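Local coordinates for uncharacterized protein (Bacillus subtilis, PDB 5DQV), which probably acts as a metal-dependent nucleotide pyrophosphohydrolase built on the all-helical scaffold of the HD domain, at residues Ala43-Ile46 with Gly47-Asn51; Tyr83-Leu86 with Val87-Ile91; Phe144-Ala147 with Gly148-His152. All coordinates share one frame; numbering follows the deposited sequence.

How the contacts relate
All three contacts are last turns of helices, spaced along an all-helical chain: contact 1 ends helix 33-50, contact 2 helix 79-88 and contact 3 helix 136-150. None touches another. Contacts 1 and 2 share the HD domain and have centres about 24 Å apart; contact 3 lies across the centre of the chain from contact 1, about 32 Å between centres, and the centres of contacts 2 and 3 are about 36 Å apart. The nickel site is made by His-35, His-64, Asp-65 and Asp-130. Ala-43 of contact 1 brings its side chain to about 10 Å from a bound nickel ion and Phe-146 of contact 3 to about 11 Å; the four ligands all lie outside the three contacts.

Contact 1: Ala43-Ile46 with Gly47-Asn51; sequences AVYI and GEKEN
Tyr-45 and Lys-49 lie one helical turn apart on the exposed side of helix 33-50, and their contact is aliphatic against aromatic. Lys-49 CG sits over one face of the phenol ring, displaced toward the rim, and the chain then runs obliquely past the ring until CE comes 3.3 Å from Tyr-45 OH. The bend at chi2 of Lys-49 (-70°) turns the chain along the ring, while the extended outer part carries the methylenes to the hydroxyl end.

A second aliphatic touch joins the next residues along, Ile-46 and Glu-50. They point the same way, side by side, with Ile-46 CG2 3.9 Å from Glu-50 CG. Ile-46 goes on to pack against Val-125 and Leu-132 of helix 121-132, and Glu-50 sends OE2 to the hydroxyl of Thr-180 on helix 179-202.

The backbone bonds are the regular ones of a helix. Gly-47 N reaches Ala-43 O at 2.8 Å, Glu-48 N bonds to Val-44 O, Lys-49 N meets Tyr-45 O at 3.2 Å and Glu-50 N meets Ile-46 O at 2.8 Å. Asn-51, with positive phi, then ends the helix in a Schellman motif.

Tyr-45 O has a further partner, a water that donates to it at 2.9 Å and also to Glu-48 OE1 at 2.6 Å. Glu-48 is bent at chi2 (-86°), which folds its carboxylate back to this water.

The chemistry is therefore divided. Hydrocarbon faces inward through Ile-46, whereas the lysine meets the tyrosine through its methylenes, CG near the rim and CE by the hydroxyl, and the carbonyl of Tyr-45 is gripped by a backbone amide and by a water shared with a carboxylate, as suits a helix end partly open to solvent.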
# COMPACT_ATOMS: atom_id res chain seq x y z
N ALA A 43 -11.37 -16.44 -11.29
CA ALA A 43 -12.22 -16.62 -12.44
C ALA A 43 -12.72 -18.08 -12.60
O ALA A 43 -13.90 -18.31 -12.94
CB ALA A 43 -11.54 -16.10 -13.71
N VAL A 44 -11.86 -19.05 -12.37
CA VAL A 44 -12.24 -20.46 -12.53
C VAL A 44 -13.24 -20.82 -11.45
O VAL A 44 -14.26 -21.53 -11.72
CB VAL A 44 -10.96 -21.42 -12.56
CG1 VAL A 44 -11.35 -22.90 -12.30
CG2 VAL A 44 -10.19 -21.23 -13.92
N TYR A 45 -13.03 -20.30 -10.24
CA TYR A 45 -13.96 -20.55 -9.13
C TYR A 45 -15.40 -20.01 -9.44
O TYR A 45 -16.40 -20.73 -9.38
CB TYR A 45 -13.44 -19.95 -7.82
CG TYR A 45 -14.48 -20.00 -6.74
CD1 TYR A 45 -14.63 -21.16 -5.97
CD2 TYR A 45 -15.32 -18.93 -6.48
CE1 TYR A 45 -15.59 -21.25 -4.98
CE2 TYR A 45 -16.29 -19.01 -5.48
CZ TYR A 45 -16.41 -20.18 -4.74
OH TYR A 45 -17.35 -20.31 -3.74
N ILE A 46 -15.46 -18.77 -9.85
CA ILE A 46 -16.73 -18.13 -10.26
C ILE A 46 -17.39 -18.83 -11.48
O ILE A 46 -18.58 -19.09 -11.49
CB ILE A 46 -16.48 -16.68 -10.60
CG1 ILE A 46 -16.10 -15.90 -9.33
CG2 ILE A 46 -17.72 -16.02 -11.24
CD1 ILE A 46 -15.49 -14.55 -9.62
N GLY A 47 -16.57 -19.13 -12.47
CA GLY A 47 -16.96 -19.82 -13.66
C GLY A 47 -17.61 -21.15 -13.39
O GLY A 47 -18.65 -21.49 -14.00
N GLU A 48 -17.06 -21.89 -12.44
CA GLU A 48 -17.65 -23.16 -12.07
C GLU A 48 -19.01 -22.99 -11.39
O GLU A 48 -19.97 -23.67 -11.75
CB GLU A 48 -16.66 -24.02 -11.24
CG GLU A 48 -17.20 -25.46 -10.98
CD GLU A 48 -18.12 -25.59 -9.75
OE1 GLU A 48 -18.03 -24.72 -8.85
OE2 GLU A 48 -18.92 -26.58 -9.66
N LYS A 49 -19.13 -22.05 -10.46
CA LYS A 49 -20.41 -21.75 -9.83
C LYS A 49 -21.44 -21.26 -10.83
O LYS A 49 -22.63 -21.54 -10.68
CB LYS A 49 -20.24 -20.68 -8.73
CG LYS A 49 -19.32 -21.10 -7.54
CD LYS A 49 -19.96 -22.14 -6.72
CE LYS A 49 -19.17 -22.42 -5.48
NZ LYS A 49 -19.75 -23.61 -4.84
N GLU A 50 -20.98 -20.52 -11.84
CA GLU A 50 -21.88 -19.88 -12.81
C GLU A 50 -22.16 -20.76 -14.05
O GLU A 50 -22.90 -20.36 -14.92
CB GLU A 50 -21.31 -18.52 -13.21
CG GLU A 50 -21.28 -17.50 -12.07
CD GLU A 50 -22.63 -16.94 -11.76
OE1 GLU A 50 -23.45 -16.73 -12.72
OE2 GLU A 50 -22.92 -16.71 -10.57
N ASN A 51 -21.53 -21.93 -14.11
CA ASN A 51 -21.62 -22.85 -15.26
C ASN A 51 -21.18 -22.22 -16.56
O ASN A 51 -21.82 -22.42 -17.59
CB ASN A 51 -23.06 -23.36 -15.45
CG ASN A 51 -23.46 -24.37 -14.41
OD1 ASN A 51 -24.28 -24.08 -13.55
ND2 ASN A 51 -22.90 -25.55 -14.50
O HOH W 1 -16.30 -23.11 -7.66

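Contact 2: Tyr83-Leu86 with Val87-Ile91; sequences YNQL and VTFGI
Phe-89 folds back over Gln-85, one turn earlier in the chain, and every part of its side chain meets that residue. CB lies 3.3 Å from Gln-85 O, and CG comes to 3.2 Å from the same oxygen, because chi1 of -73° sets the ring beside the backbone N and back along the helix. Farther out the glutamine side chain takes over: Phe-89 CE2 is 3.6 Å from Gln-85 CG, which makes a CH-pi contact over one face, 4.0 Å from the Phe-89 ring centroid. At the tip, Phe-89 CZ meets Gln-85 NE2 at 3.5 Å. The glutamine amide is turned 61° against the ring, so the two planes are far from stacked. An alanine here would remove the ring and is likely to leave Gln-85 CG without its aromatic partner and its amide freer to turn.

The same spacing repeats at Tyr-83, whose ring takes Val-87 CG2 over a face, 4.0 Å from the Tyr-83 centroid. Between these pairs Thr-88 grips Asn-84 O twice, through its amide and through OG1 at 2.7 Å, the two donors coming from opposite faces of the carbonyl plane.

Gly-90, with positive phi, ends the helix in a Schellman motif: its N bonds to Val-87 O, and Ile-91 N returns to Leu-86 O at 3.1 Å. The side chains of Leu-86 and Ile-91 run alongside each other, the apolar pairing that goes with this cap.

That pair faces inward. Leu-86 and Ile-91 both pack on Ile-16 of helix 8-24 and on Thr-59 of helix 54-63, Tyr-83 leans on helix 93-106, and Phe-89 touches Gln-15, which puts this helix end at the meeting of three others.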
# COMPACT_ATOMS: atom_id res chain seq x y z
N TYR A 83 -3.36 -13.99 -30.38
CA TYR A 83 -4.10 -14.92 -31.22
C TYR A 83 -3.19 -16.04 -31.80
O TYR A 83 -3.48 -17.22 -31.65
CB TYR A 83 -4.82 -14.17 -32.36
CG TYR A 83 -5.55 -15.11 -33.29
CD1 TYR A 83 -6.85 -15.53 -33.01
CD2 TYR A 83 -4.93 -15.62 -34.44
CE1 TYR A 83 -7.53 -16.38 -33.87
CE2 TYR A 83 -5.60 -16.50 -35.29
CZ TYR A 83 -6.89 -16.87 -34.98
OH TYR A 83 -7.55 -17.73 -35.78
N ASN A 84 -2.06 -15.64 -32.40
CA ASN A 84 -1.15 -16.58 -33.08
C ASN A 84 -0.54 -17.59 -32.13
O ASN A 84 -0.39 -18.78 -32.49
CB ASN A 84 -0.07 -15.80 -33.83
CG ASN A 84 -0.61 -15.08 -35.08
OD1 ASN A 84 -1.71 -15.35 -35.53
ND2 ASN A 84 0.22 -14.19 -35.68
N GLN A 85 -0.23 -17.16 -30.91
CA GLN A 85 0.40 -18.04 -29.94
C GLN A 85 -0.61 -19.03 -29.45
O GLN A 85 -0.31 -20.24 -29.29
CB GLN A 85 0.98 -17.23 -28.78
CG GLN A 85 1.96 -17.96 -27.88
CD GLN A 85 3.41 -17.89 -28.36
OE1 GLN A 85 3.66 -17.63 -29.54
NE2 GLN A 85 4.36 -18.17 -27.47
N LEU A 86 -1.82 -18.55 -29.16
CA LEU A 86 -2.90 -19.49 -28.77
C LEU A 86 -3.11 -20.59 -29.81
O LEU A 86 -3.24 -21.78 -29.47
CB LEU A 86 -4.23 -18.75 -28.50
CG LEU A 86 -4.23 -17.79 -27.31
CD1 LEU A 86 -5.55 -16.98 -27.30
CD2 LEU A 86 -4.00 -18.61 -26.03
N VAL A 87 -3.20 -20.20 -31.08
CA VAL A 87 -3.45 -21.15 -32.16
C VAL A 87 -2.26 -22.13 -32.31
O VAL A 87 -2.45 -23.32 -32.53
CB VAL A 87 -3.76 -20.39 -33.51
CG1 VAL A 87 -3.68 -21.30 -34.74
CG2 VAL A 87 -5.14 -19.74 -33.40
N THR A 88 -1.05 -21.62 -32.22
CA THR A 88 0.13 -22.46 -32.32
C THR A 88 0.12 -23.46 -31.19
O THR A 88 0.46 -24.64 -31.37
CB THR A 88 1.39 -21.59 -32.20
OG1 THR A 88 1.40 -20.67 -33.29
CG2 THR A 88 2.66 -22.45 -32.17
N PHE A 89 -0.27 -23.00 -30.02
CA PHE A 89 -0.38 -23.87 -28.87
C PHE A 89 -1.50 -24.90 -28.94
O PHE A 89 -1.61 -25.78 -28.04
CB PHE A 89 -0.49 -23.07 -27.58
CG PHE A 89 0.79 -22.38 -27.12
CD1 PHE A 89 2.05 -22.77 -27.54
CD2 PHE A 89 0.70 -21.38 -26.17
CE1 PHE A 89 3.20 -22.12 -27.05
CE2 PHE A 89 1.83 -20.80 -25.67
CZ PHE A 89 3.08 -21.17 -26.11
N GLY A 90 -2.32 -24.85 -30.00
CA GLY A 90 -3.31 -25.89 -30.28
C GLY A 90 -4.74 -25.55 -29.86
O GLY A 90 -5.64 -26.40 -30.00
N ILE A 91 -4.98 -24.32 -29.40
CA ILE A 91 -6.34 -23.90 -29.13
C ILE A 91 -7.04 -23.74 -30.48
O ILE A 91 -6.51 -23.09 -31.36
CB ILE A 91 -6.37 -22.57 -28.28
CG1 ILE A 91 -5.74 -22.87 -26.90
CG2 ILE A 91 -7.79 -22.00 -28.22
CD1 ILE A 91 -6.29 -22.10 -25.78

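Contact 3: Phe144-Ala147 with Gly148-His152; sequences FMFA and GAKGH
Ala-147 and His-152 close the tight part of this turn. His-152 N donates to Ala-147 O at 2.7 Å, and the same oxygen takes a weak bond from Lys-150 N at 3.4 Å. Ala-147 CB stands 4.1 Å from His-152 CB. Ala-147 is buried, resting on Ala-161 of helix 161-169, and Phe-144 turns its ring against Phe-165 of that helix. The second subunit is met from the same turn: Phe-144 packs on its Ala-141 and Met-145, from a different side of the helix, on its Leu-154.

The Phe-146 side is looser and more exposed. There Phe-146 and Lys-150 cross, Lys-150 CG lying over one face of the ring, 3.9 Å from the Phe-146 centroid and 19° off its normal. Farther along the chain, Lys-150 CE comes to 3.9 Å from Phe-146 CE1. The lysine, bent at chi2 (-52°), thus lays its methylenes along the aromatic surface. Its CB also sits above a face of the His-152 ring, near the rim.

Regular bonds hold the turn beneath, among them Ala-149 N to Met-145 O at 2.8 Å, in the carbonyl plane. Gly-151 then takes positive phi, letting the chain swing round to bring His-152 N back to Ala-147 O: a glycine-ended helix terminus with a six-residue hydrogen-bonded turn, here finishing helix 136-150 of an all-helical fold.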
# COMPACT_ATOMS: atom_id res chain seq x y z
N PHE A 144 -2.14 1.01 -2.61
CA PHE A 144 -1.00 1.66 -1.99
C PHE A 144 0.30 1.37 -2.75
O PHE A 144 1.15 2.26 -2.89
CB PHE A 144 -0.92 1.32 -0.51
CG PHE A 144 -2.02 1.97 0.31
CD1 PHE A 144 -2.14 3.36 0.36
CD2 PHE A 144 -2.93 1.22 0.98
CE1 PHE A 144 -3.19 3.97 1.06
CE2 PHE A 144 -3.98 1.84 1.73
CZ PHE A 144 -4.08 3.19 1.77
N MET A 145 0.46 0.15 -3.26
CA MET A 145 1.62 -0.15 -4.13
C MET A 145 1.67 0.77 -5.38
O MET A 145 2.70 1.36 -5.69
CB MET A 145 1.56 -1.61 -4.57
CG MET A 145 2.62 -2.09 -5.64
SD MET A 145 2.19 -3.79 -6.22
CE MET A 145 1.50 -4.46 -4.65
N PHE A 146 0.54 0.90 -6.05
CA PHE A 146 0.41 1.78 -7.21
C PHE A 146 0.78 3.21 -6.88
O PHE A 146 1.57 3.87 -7.61
CB PHE A 146 -1.02 1.70 -7.76
CG PHE A 146 -1.22 2.45 -9.05
CD1 PHE A 146 -0.97 1.83 -10.28
CD2 PHE A 146 -1.65 3.78 -9.04
CE1 PHE A 146 -1.15 2.53 -11.48
CE2 PHE A 146 -1.83 4.48 -10.24
CZ PHE A 146 -1.58 3.86 -11.46
N ALA A 147 0.27 3.71 -5.75
CA ALA A 147 0.59 5.08 -5.30
C ALA A 147 2.09 5.28 -5.10
O ALA A 147 2.67 6.34 -5.44
CB ALA A 147 -0.18 5.42 -4.00
N GLY A 148 2.71 4.27 -4.49
CA GLY A 148 4.15 4.29 -4.25
C GLY A 148 4.91 4.22 -5.57
O GLY A 148 5.93 4.89 -5.74
N ALA A 149 4.39 3.44 -6.50
CA ALA A 149 5.01 3.31 -7.82
C ALA A 149 4.95 4.63 -8.61
O ALA A 149 5.88 4.95 -9.32
CB ALA A 149 4.38 2.16 -8.61
N LYS A 150 3.87 5.39 -8.45
CA LYS A 150 3.62 6.58 -9.25
C LYS A 150 3.95 7.87 -8.54
O LYS A 150 3.79 8.95 -9.09
CB LYS A 150 2.17 6.60 -9.71
CG LYS A 150 1.77 5.41 -10.55
CD LYS A 150 2.72 5.17 -11.71
CE LYS A 150 2.21 4.15 -12.68
NZ LYS A 150 2.96 4.29 -13.97
N GLY A 151 4.44 7.77 -7.31
CA GLY A 151 4.79 8.94 -6.53
C GLY A 151 3.59 9.69 -5.97
O GLY A 151 3.67 10.90 -5.72
N HIS A 152 2.47 9.00 -5.78
CA HIS A 152 1.28 9.63 -5.29
C HIS A 152 1.20 9.44 -3.80
O HIS A 152 1.71 8.47 -3.27
CB HIS A 152 0.07 9.02 -5.94
CG HIS A 152 0.03 9.20 -7.42
ND1 HIS A 152 -0.52 8.26 -8.27
CD2 HIS A 152 0.49 10.19 -8.21
CE1 HIS A 152 -0.40 8.68 -9.52
NE2 HIS A 152 0.21 9.85 -9.50